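Local coordinates for PAN2-PAN3 deadenylation complex catalytic subunit pan2 (Neurospora crassa, PDB 4CZW), which probably serves as the catalytic subunit of the PAN deadenylation complex, shortening mRNA poly(A) tails with release of 5'-AMP, and is present here as its protease-like and exonuclease domains, at residues L53-V56 against M57-P61; V134-L137 against T138-L141; V567-T570 against S571-F574; Y615-Y618 against E619-A623. All coordinates share one frame; numbering follows the deposited sequence.

Contact 1 of 4, residues L53-V56 against M57-P61; sequences LLQV and MHYTP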
# COMPACT_ATOMS: atom_id res chain seq x y z
N LEU A 53 -7.12 6.12 -0.04
CA LEU A 53 -7.64 4.79 0.26
C LEU A 53 -6.56 3.90 0.85
O LEU A 53 -6.81 3.15 1.80
CB LEU A 53 -8.21 4.15 -1.01
CG LEU A 53 -8.71 2.71 -0.85
CD1 LEU A 53 -9.81 2.62 0.20
CD2 LEU A 53 -9.20 2.16 -2.18
N LEU A 54 -5.35 3.98 0.29
CA LEU A 54 -4.23 3.19 0.77
C LEU A 54 -3.88 3.53 2.22
O LEU A 54 -3.53 2.65 3.01
CB LEU A 54 -3.01 3.40 -0.13
CG LEU A 54 -3.12 2.87 -1.56
CD1 LEU A 54 -1.88 3.24 -2.37
CD2 LEU A 54 -3.34 1.37 -1.57
N GLN A 55 -3.98 4.81 2.56
CA GLN A 55 -3.70 5.27 3.92
C GLN A 55 -4.72 4.71 4.90
O GLN A 55 -4.36 4.16 5.94
CB GLN A 55 -3.71 6.80 3.98
CG GLN A 55 -2.59 7.48 3.22
CD GLN A 55 -1.26 7.43 3.94
OE1 GLN A 55 -1.12 6.78 4.98
NE2 GLN A 55 -0.27 8.14 3.41
N VAL A 56 -6.00 4.85 4.56
CA VAL A 56 -7.09 4.38 5.40
C VAL A 56 -7.01 2.88 5.64
O VAL A 56 -7.21 2.40 6.76
CB VAL A 56 -8.46 4.74 4.79
CG1 VAL A 56 -9.58 4.12 5.60
CG2 VAL A 56 -8.63 6.25 4.71
N MSE A 57 -6.69 2.13 4.59
CA MSE A 57 -6.55 0.68 4.69
C MSE A 57 -5.34 0.29 5.53
O MSE A 57 -5.38 -0.70 6.26
CB MSE A 57 -6.44 0.05 3.30
CG MSE A 57 -7.71 0.15 2.46
SE MSE A 57 -7.50 -0.70 0.72
CE MSE A 57 -7.15 -2.52 1.32
N HIS A 58 -4.27 1.07 5.42
CA HIS A 58 -3.02 0.76 6.12
C HIS A 58 -3.18 0.84 7.63
O HIS A 58 -2.59 0.04 8.36
CB HIS A 58 -1.91 1.72 5.67
CG HIS A 58 -0.66 1.60 6.48
ND1 HIS A 58 -0.27 2.55 7.40
CD2 HIS A 58 0.30 0.64 6.51
CE1 HIS A 58 0.86 2.18 7.96
NE2 HIS A 58 1.23 1.02 7.44
N TYR A 59 -3.96 1.80 8.10
CA TYR A 59 -4.17 1.97 9.53
C TYR A 59 -5.40 1.20 9.99
O TYR A 59 -5.95 1.45 11.06
CB TYR A 59 -4.30 3.45 9.88
CG TYR A 59 -3.00 4.21 9.69
CD1 TYR A 59 -2.02 4.19 10.67
CD2 TYR A 59 -2.76 4.93 8.53
CE1 TYR A 59 -0.83 4.87 10.49
CE2 TYR A 59 -1.58 5.62 8.35
CZ TYR A 59 -0.61 5.59 9.33
OH TYR A 59 0.57 6.27 9.16
N THR A 60 -5.83 0.25 9.16
CA THR A 60 -6.84 -0.72 9.54
C THR A 60 -6.14 -2.04 9.84
O THR A 60 -5.82 -2.80 8.92
CB THR A 60 -7.90 -0.92 8.44
OG1 THR A 60 -8.42 0.35 8.04
CG2 THR A 60 -9.03 -1.81 8.94
N PRO A 61 -5.88 -2.31 11.13
CA PRO A 61 -5.07 -3.43 11.63
C PRO A 61 -5.36 -4.77 10.94
O PRO A 61 -4.42 -5.50 10.61
CB PRO A 61 -5.45 -3.50 13.11
CG PRO A 61 -5.76 -2.09 13.46
CD PRO A 61 -6.42 -1.50 12.24
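Leu53 and Met57, one turn apart on helix 51-58, make the apolar part of this contact. Met57 is deposited as selenomethionine, and its SE atom lies 3.9 Å from Leu53 CG. Leu53 carries CG opposite its own nitrogen and beside its carbonyl carbon (chi1 176°), which sends the branched end along the helix toward Met57. The unbranched Met57 chain is supple enough to reach on to Leu85 and Phe89 of helix 81-94.

Two flat groups form a second kind of contact. The Gln55 amide and the Tyr59 ring run side by side, their planes only 10° apart, and Gln55 OE1 meets the ring edge 3.6 Å from Tyr59 CE2. His58 ND1 stands over the centre of the same ring.

Hydrogen bonds complete the set. Met57 N, His58 N and Tyr59 N donate to the carbonyls of Leu53, Leu54 and Gln55 in the helical pattern, which stops where Tyr59 leaves helical geometry. Thr60 N turns instead to Met57 O, at 3.1 Å, while Thr60 OG1 donates to Val56 O over 2.7 Å.

In active ubiquitin-specific proteases the corresponding helix probably follows the nucleophilic cysteine; in this pseudo-UCH domain it belongs to a scaffold. The threonine hydroxyl thus replaces the Thr60 N-H at Val56 O, giving this carbonyl near the buried helix end a donor, while Arg64 NE meets His58 O.

Contact 2 of 4, residues V134-L137 against T138-L141; sequences VKNL and TMFL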
# COMPACT_ATOMS: atom_id res chain seq x y z
N VAL A 134 -12.31 6.14 -6.59
CA VAL A 134 -11.92 5.52 -5.33
C VAL A 134 -13.04 4.61 -4.81
O VAL A 134 -12.79 3.68 -4.04
CB VAL A 134 -11.55 6.58 -4.27
CG1 VAL A 134 -12.78 7.31 -3.76
CG2 VAL A 134 -10.80 5.94 -3.11
N LYS A 135 -14.27 4.88 -5.23
CA LYS A 135 -15.40 4.01 -4.90
C LYS A 135 -15.23 2.67 -5.61
O LYS A 135 -15.34 1.61 -4.99
CB LYS A 135 -16.72 4.65 -5.31
CG LYS A 135 -17.26 5.67 -4.33
CD LYS A 135 -18.51 6.33 -4.87
CE LYS A 135 -19.02 7.40 -3.92
NZ LYS A 135 -20.18 8.13 -4.49
N ASN A 136 -14.97 2.74 -6.90
CA ASN A 136 -14.75 1.55 -7.71
C ASN A 136 -13.53 0.77 -7.25
O ASN A 136 -13.56 -0.46 -7.19
CB ASN A 136 -14.61 1.93 -9.19
CG ASN A 136 -15.87 2.53 -9.77
OD1 ASN A 136 -16.98 2.22 -9.32
ND2 ASN A 136 -15.72 3.39 -10.76
N LEU A 137 -12.46 1.49 -6.92
CA LEU A 137 -11.23 0.87 -6.47
C LEU A 137 -11.41 0.13 -5.15
O LEU A 137 -10.87 -0.96 -4.96
CB LEU A 137 -10.12 1.91 -6.33
CG LEU A 137 -8.76 1.36 -5.89
CD1 LEU A 137 -8.19 0.41 -6.94
CD2 LEU A 137 -7.80 2.49 -5.60
N THR A 138 -12.18 0.73 -4.25
CA THR A 138 -12.47 0.11 -2.96
C THR A 138 -13.17 -1.23 -3.15
O THR A 138 -12.85 -2.21 -2.48
CB THR A 138 -13.36 1.02 -2.08
OG1 THR A 138 -12.74 2.31 -1.96
CG2 THR A 138 -13.55 0.42 -0.70
N MSE A 139 -14.11 -1.27 -4.09
CA MSE A 139 -14.81 -2.50 -4.42
C MSE A 139 -13.90 -3.45 -5.20
O MSE A 139 -13.91 -4.66 -4.98
CB MSE A 139 -16.07 -2.20 -5.23
CG MSE A 139 -17.12 -1.41 -4.45
SE MSE A 139 -18.75 -1.07 -5.48
CE MSE A 139 -18.03 0.18 -6.80
N PHE A 140 -13.10 -2.88 -6.10
CA PHE A 140 -12.18 -3.66 -6.92
C PHE A 140 -11.09 -4.32 -6.09
O PHE A 140 -10.78 -5.50 -6.27
CB PHE A 140 -11.55 -2.78 -8.00
CG PHE A 140 -10.71 -3.54 -9.00
CD1 PHE A 140 -11.30 -4.22 -10.05
CD2 PHE A 140 -9.33 -3.55 -8.89
CE1 PHE A 140 -10.53 -4.91 -10.96
CE2 PHE A 140 -8.56 -4.24 -9.80
CZ PHE A 140 -9.16 -4.92 -10.84
N LEU A 141 -10.52 -3.56 -5.16
CA LEU A 141 -9.45 -4.07 -4.31
C LEU A 141 -9.93 -5.16 -3.36
O LEU A 141 -9.33 -6.23 -3.27
CB LEU A 141 -8.81 -2.94 -3.50
CG LEU A 141 -7.71 -2.15 -4.21
CD1 LEU A 141 -7.12 -1.10 -3.29
CD2 LEU A 141 -6.62 -3.09 -4.71
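Leu137 and Leu141 lie side by side and point the same way, so that one leucine follows the other along a single face of helix 130-149. Leu137 CD1 comes 3.8 Å from Leu141 CG, and Leu141 CD1 leans on Leu137 CG at 3.9 Å. The two differ in their first torsion: Leu137 sets CG opposite its nitrogen (chi1 -179°), whereas Leu141 sets it nearly opposite the carbonyl carbon, which leaves the branched ends in contact.

Thr138 is turned back on the preceding turn. Its nitrogen donates to Val134 O at 3.0 Å, from well above the carbonyl plane. OG1, beside that nitrogen (chi1 -54°), also donates to Val134 O, but is modelled so close that the length is doubtful. A threonine suits this buried face because its hydroxyl can be spent on the backbone while its methyl remains for packing.

On another side Asn136 and Met139, a selenomethionine, slant across each other. A bend at the last torsion brings Met139 CE within 3.4 Å of Asn136 OD1, while Asn136 ND2 is held by Gly119 O. Phe140 touches the preceding turn with its CB, near Asn136 O, and carries its ring toward Leu109 of helix 103-109.

Val134, Leu137 and Leu141, with Lys135 and Asn136 on a less buried flank, make this an amphipathic helix, packed against both helix 51-58 and strand 385-394 in the UCH-like fold.

Contact 3 of 4, residues V567-T570 against S571-F574; sequences VIDT and SIIF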
# COMPACT_ATOMS: atom_id res chain seq x y z
N VAL A 567 21.47 0.56 5.90
CA VAL A 567 22.03 1.22 4.72
C VAL A 567 23.48 1.64 4.94
O VAL A 567 23.77 2.44 5.84
CB VAL A 567 21.21 2.46 4.32
CG1 VAL A 567 21.88 3.18 3.16
CG2 VAL A 567 19.79 2.06 3.97
N ILE A 568 24.37 1.11 4.12
CA ILE A 568 25.76 1.55 4.11
C ILE A 568 26.05 2.25 2.79
O ILE A 568 26.29 1.60 1.77
CB ILE A 568 26.74 0.38 4.31
CG1 ILE A 568 26.45 -0.34 5.63
CG2 ILE A 568 28.18 0.87 4.29
CD1 ILE A 568 27.39 -1.49 5.92
N ASP A 569 26.02 3.58 2.81
CA ASP A 569 26.17 4.36 1.59
C ASP A 569 27.53 5.04 1.54
O ASP A 569 27.86 5.86 2.40
CB ASP A 569 25.05 5.40 1.48
CG ASP A 569 24.84 5.90 0.07
OD1 ASP A 569 25.85 6.14 -0.64
OD2 ASP A 569 23.68 6.05 -0.35
N THR A 570 28.32 4.71 0.52
CA THR A 570 29.66 5.25 0.37
C THR A 570 29.65 6.72 -0.02
O THR A 570 30.62 7.44 0.23
CB THR A 570 30.47 4.46 -0.69
OG1 THR A 570 29.76 4.46 -1.93
CG2 THR A 570 30.68 3.03 -0.23
N SER A 571 28.56 7.18 -0.62
CA SER A 571 28.43 8.58 -1.00
C SER A 571 28.24 9.45 0.23
O SER A 571 28.59 10.63 0.24
CB SER A 571 27.26 8.78 -1.97
OG SER A 571 26.02 8.63 -1.30
N ILE A 572 27.68 8.85 1.28
CA ILE A 572 27.46 9.53 2.55
C ILE A 572 28.71 9.45 3.42
O ILE A 572 29.08 10.41 4.10
CB ILE A 572 26.26 8.93 3.30
CG1 ILE A 572 24.98 9.06 2.47
CG2 ILE A 572 26.08 9.60 4.66
CD1 ILE A 572 23.76 8.47 3.13
N ILE A 573 29.36 8.29 3.39
CA ILE A 573 30.56 8.04 4.17
C ILE A 573 31.68 9.03 3.86
O ILE A 573 32.25 9.63 4.76
CB ILE A 573 31.08 6.60 3.94
CG1 ILE A 573 30.16 5.59 4.63
CG2 ILE A 573 32.49 6.46 4.46
CD1 ILE A 573 30.60 4.15 4.44
N PHE A 574 31.97 9.20 2.57
CA PHE A 574 33.07 10.07 2.16
C PHE A 574 32.61 11.51 1.92
O PHE A 574 32.88 12.09 0.88
CB PHE A 574 33.74 9.52 0.90
CG PHE A 574 34.52 8.26 1.14
CD1 PHE A 574 35.79 8.32 1.69
CD2 PHE A 574 33.99 7.02 0.83
CE1 PHE A 574 36.52 7.17 1.92
CE2 PHE A 574 34.71 5.87 1.06
CZ PHE A 574 35.98 5.94 1.60
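Asp569 lays its CB against the end of Ile572, 3.7 Å from CD1, the two side chains crossing at about a right angle. Beyond CB the carboxylate reaches Ser571. OD1 accepts from Ser571 N at 2.9 Å and from Ser571 OG at 2.6 Å, both donors arriving from the same face of the carboxylate plane; the amide stays 20° out of that plane, the hydroxyl much farther. Asp569 is thereby the N-cap of helix 570-573, and the bond from its side chain to the amide two residues on closes an Asx turn. An aspartate fits here because its short chain can reach forward to an amide of the first helical turn.

This is a strand-to-helix junction in the RNase H-like exonuclease fold: strand 567-569 runs parallel to 545-548. Gly550 N and Leu551 N also donate to the Asp569 carboxylate, tying the cap to the entrance of helix 551-558, which bears Asp554, a catalytic metal ligand by similarity. Such a set of donors probably favours the ionised carboxylate.

Asp569 O receives Ile573 N in its carbonyl plane at 3.0 Å. The same turn brings Ile573 CD1 to 4.1 Å from Ile568 CG2, joining branched apolar chains of helix and strand. Thr570 directs OG1 to His549 ND1, and Thr570 O receives Phe574 N at 3.2 Å while lying at the edge of the Phe574 ring.

Contact 4 of 4, residues Y615-Y618 against E619-A623; sequences YRKY and EEFMA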
# COMPACT_ATOMS: atom_id res chain seq x y z
N TYR A 615 34.25 0.71 0.60
CA TYR A 615 33.90 0.57 2.01
C TYR A 615 34.99 -0.16 2.78
O TYR A 615 35.25 0.15 3.94
CB TYR A 615 32.57 -0.16 2.17
CG TYR A 615 32.22 -0.43 3.62
CD1 TYR A 615 31.77 0.59 4.45
CD2 TYR A 615 32.34 -1.70 4.16
CE1 TYR A 615 31.46 0.36 5.77
CE2 TYR A 615 32.03 -1.95 5.49
CZ TYR A 615 31.59 -0.91 6.29
OH TYR A 615 31.28 -1.15 7.61
N ARG A 616 35.63 -1.13 2.13
CA ARG A 616 36.71 -1.87 2.76
C ARG A 616 37.91 -0.97 3.00
O ARG A 616 38.60 -1.08 4.01
CB ARG A 616 37.11 -3.08 1.91
CG ARG A 616 36.03 -4.15 1.82
CD ARG A 616 35.51 -4.52 3.20
NE ARG A 616 34.49 -5.56 3.15
CZ ARG A 616 33.75 -5.93 4.19
NH1 ARG A 616 33.92 -5.35 5.37
NH2 ARG A 616 32.84 -6.89 4.05
N LYS A 617 38.16 -0.06 2.06
CA LYS A 617 39.21 0.95 2.22
C LYS A 617 38.87 1.87 3.38
O LYS A 617 39.75 2.28 4.14
CB LYS A 617 39.38 1.76 0.94
CG LYS A 617 40.15 1.03 -0.16
CD LYS A 617 41.57 0.72 0.29
CE LYS A 617 42.35 0.02 -0.81
NZ LYS A 617 43.72 -0.33 -0.36
N TYR A 618 37.59 2.19 3.52
CA TYR A 618 37.11 3.04 4.60
C TYR A 618 37.35 2.39 5.96
O TYR A 618 37.73 3.06 6.92
CB TYR A 618 35.63 3.35 4.42
CG TYR A 618 34.97 3.96 5.64
CD1 TYR A 618 35.30 5.24 6.06
CD2 TYR A 618 34.01 3.26 6.36
CE1 TYR A 618 34.70 5.81 7.17
CE2 TYR A 618 33.41 3.82 7.47
CZ TYR A 618 33.76 5.09 7.87
OH TYR A 618 33.15 5.65 8.97
N GLU A 619 37.14 1.08 6.03
CA GLU A 619 37.39 0.34 7.26
C GLU A 619 38.87 0.36 7.62
O GLU A 619 39.23 0.44 8.79
CB GLU A 619 36.90 -1.11 7.13
CG GLU A 619 35.39 -1.25 7.10
CD GLU A 619 34.94 -2.69 7.23
OE1 GLU A 619 35.62 -3.58 6.69
OE2 GLU A 619 33.91 -2.94 7.89
N GLU A 620 39.72 0.28 6.60
CA GLU A 620 41.16 0.32 6.81
C GLU A 620 41.61 1.69 7.31
O GLU A 620 42.45 1.79 8.20
CB GLU A 620 41.90 -0.03 5.51
CG GLU A 620 41.63 -1.44 5.01
CD GLU A 620 42.31 -1.72 3.68
OE1 GLU A 620 43.15 -0.90 3.26
OE2 GLU A 620 41.99 -2.76 3.06
N PHE A 621 41.03 2.74 6.73
CA PHE A 621 41.39 4.11 7.08
C PHE A 621 40.98 4.44 8.51
O PHE A 621 41.71 5.12 9.23
CB PHE A 621 40.74 5.10 6.11
CG PHE A 621 41.21 4.95 4.69
CD1 PHE A 621 42.41 4.33 4.39
CD2 PHE A 621 40.44 5.44 3.64
CE1 PHE A 621 42.84 4.19 3.09
CE2 PHE A 621 40.87 5.31 2.33
CZ PHE A 621 42.07 4.68 2.05
N MSE A 622 39.81 3.96 8.92
CA MSE A 622 39.31 4.19 10.27
C MSE A 622 40.14 3.42 11.30
O MSE A 622 40.36 3.89 12.41
CB MSE A 622 37.84 3.78 10.38
CG MSE A 622 36.89 4.66 9.58
SE MSE A 622 36.60 6.41 10.38
CE MSE A 622 35.49 5.88 11.89
N ALA A 623 40.59 2.23 10.91
CA ALA A 623 41.32 1.35 11.81
C ALA A 623 42.72 1.89 12.12
O ALA A 623 43.16 1.83 13.26
CB ALA A 623 41.40 -0.05 11.24
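Arg616 NH1 and Glu619 OE1 form a salt bridge of 2.8 Å, an i to i+3 pair in the last turns of helix 604-623, part of the RNase H-like exonuclease domain. The oxygen lies in the guanidinium plane, yet NH1 stands 43° out of the carboxylate plane. A bend at its second torsion (chi2 -50°) brings the arginine alongside the extended glutamate.

Next to this pair, Glu619 CG sits over one face of the Tyr615 ring, a CH-pi contact of 4.1 Å to the centroid. One turn on, the selenomethionine Met622 repeats the theme: its CG is 3.8 Å from the centroid of the Tyr618 ring, over the face, and SE approaches obliquely as a Met-aromatic contact. Long flexible chains suit these places, since each can lie on a ring one turn earlier. Lys617 NZ and Glu620 OE1 make a long salt bridge of 3.7 Å, looser than the first. The Phe621 ring turns a face to Lys617 O, the acceptor of its own amide.

Farther out, Tyr615 and Tyr618 pack on Ile573 of helix 570-573, and Tyr618 meets Phe627 edge to face. Phe621 rests on Phe627 and Val630 of helix 627-634, packing the two helices against each other. The arginine is fixed beyond the helix as well: Arg616 NH2 donates to Gly482 O, and NE makes a salt bridge with Glu487 OE2.

In the fold
Contacts 1 and 2 lie in the core of the UCH-like domain, on two helices that touch: Leu53 CD2 is 3.7 Å from Leu137 CD2. Contacts 3 and 4 belong to the exonuclease part, and they too meet, through Ile568, Ile573 and Phe574 against Tyr615 and Tyr618. The pairs are far apart, contacts 2 and 4 having centres about 53 Å from each other. Chemistry follows place. In the buried contacts 1 and 2, threonine hydroxyls face backbone carbonyls beside aliphatic packing; the partly buried contact 3 relies on a carboxylate cap; contact 4, at the surface, adds salt bridges and aromatic rings met on one face by the chains of Glu619 and Met622.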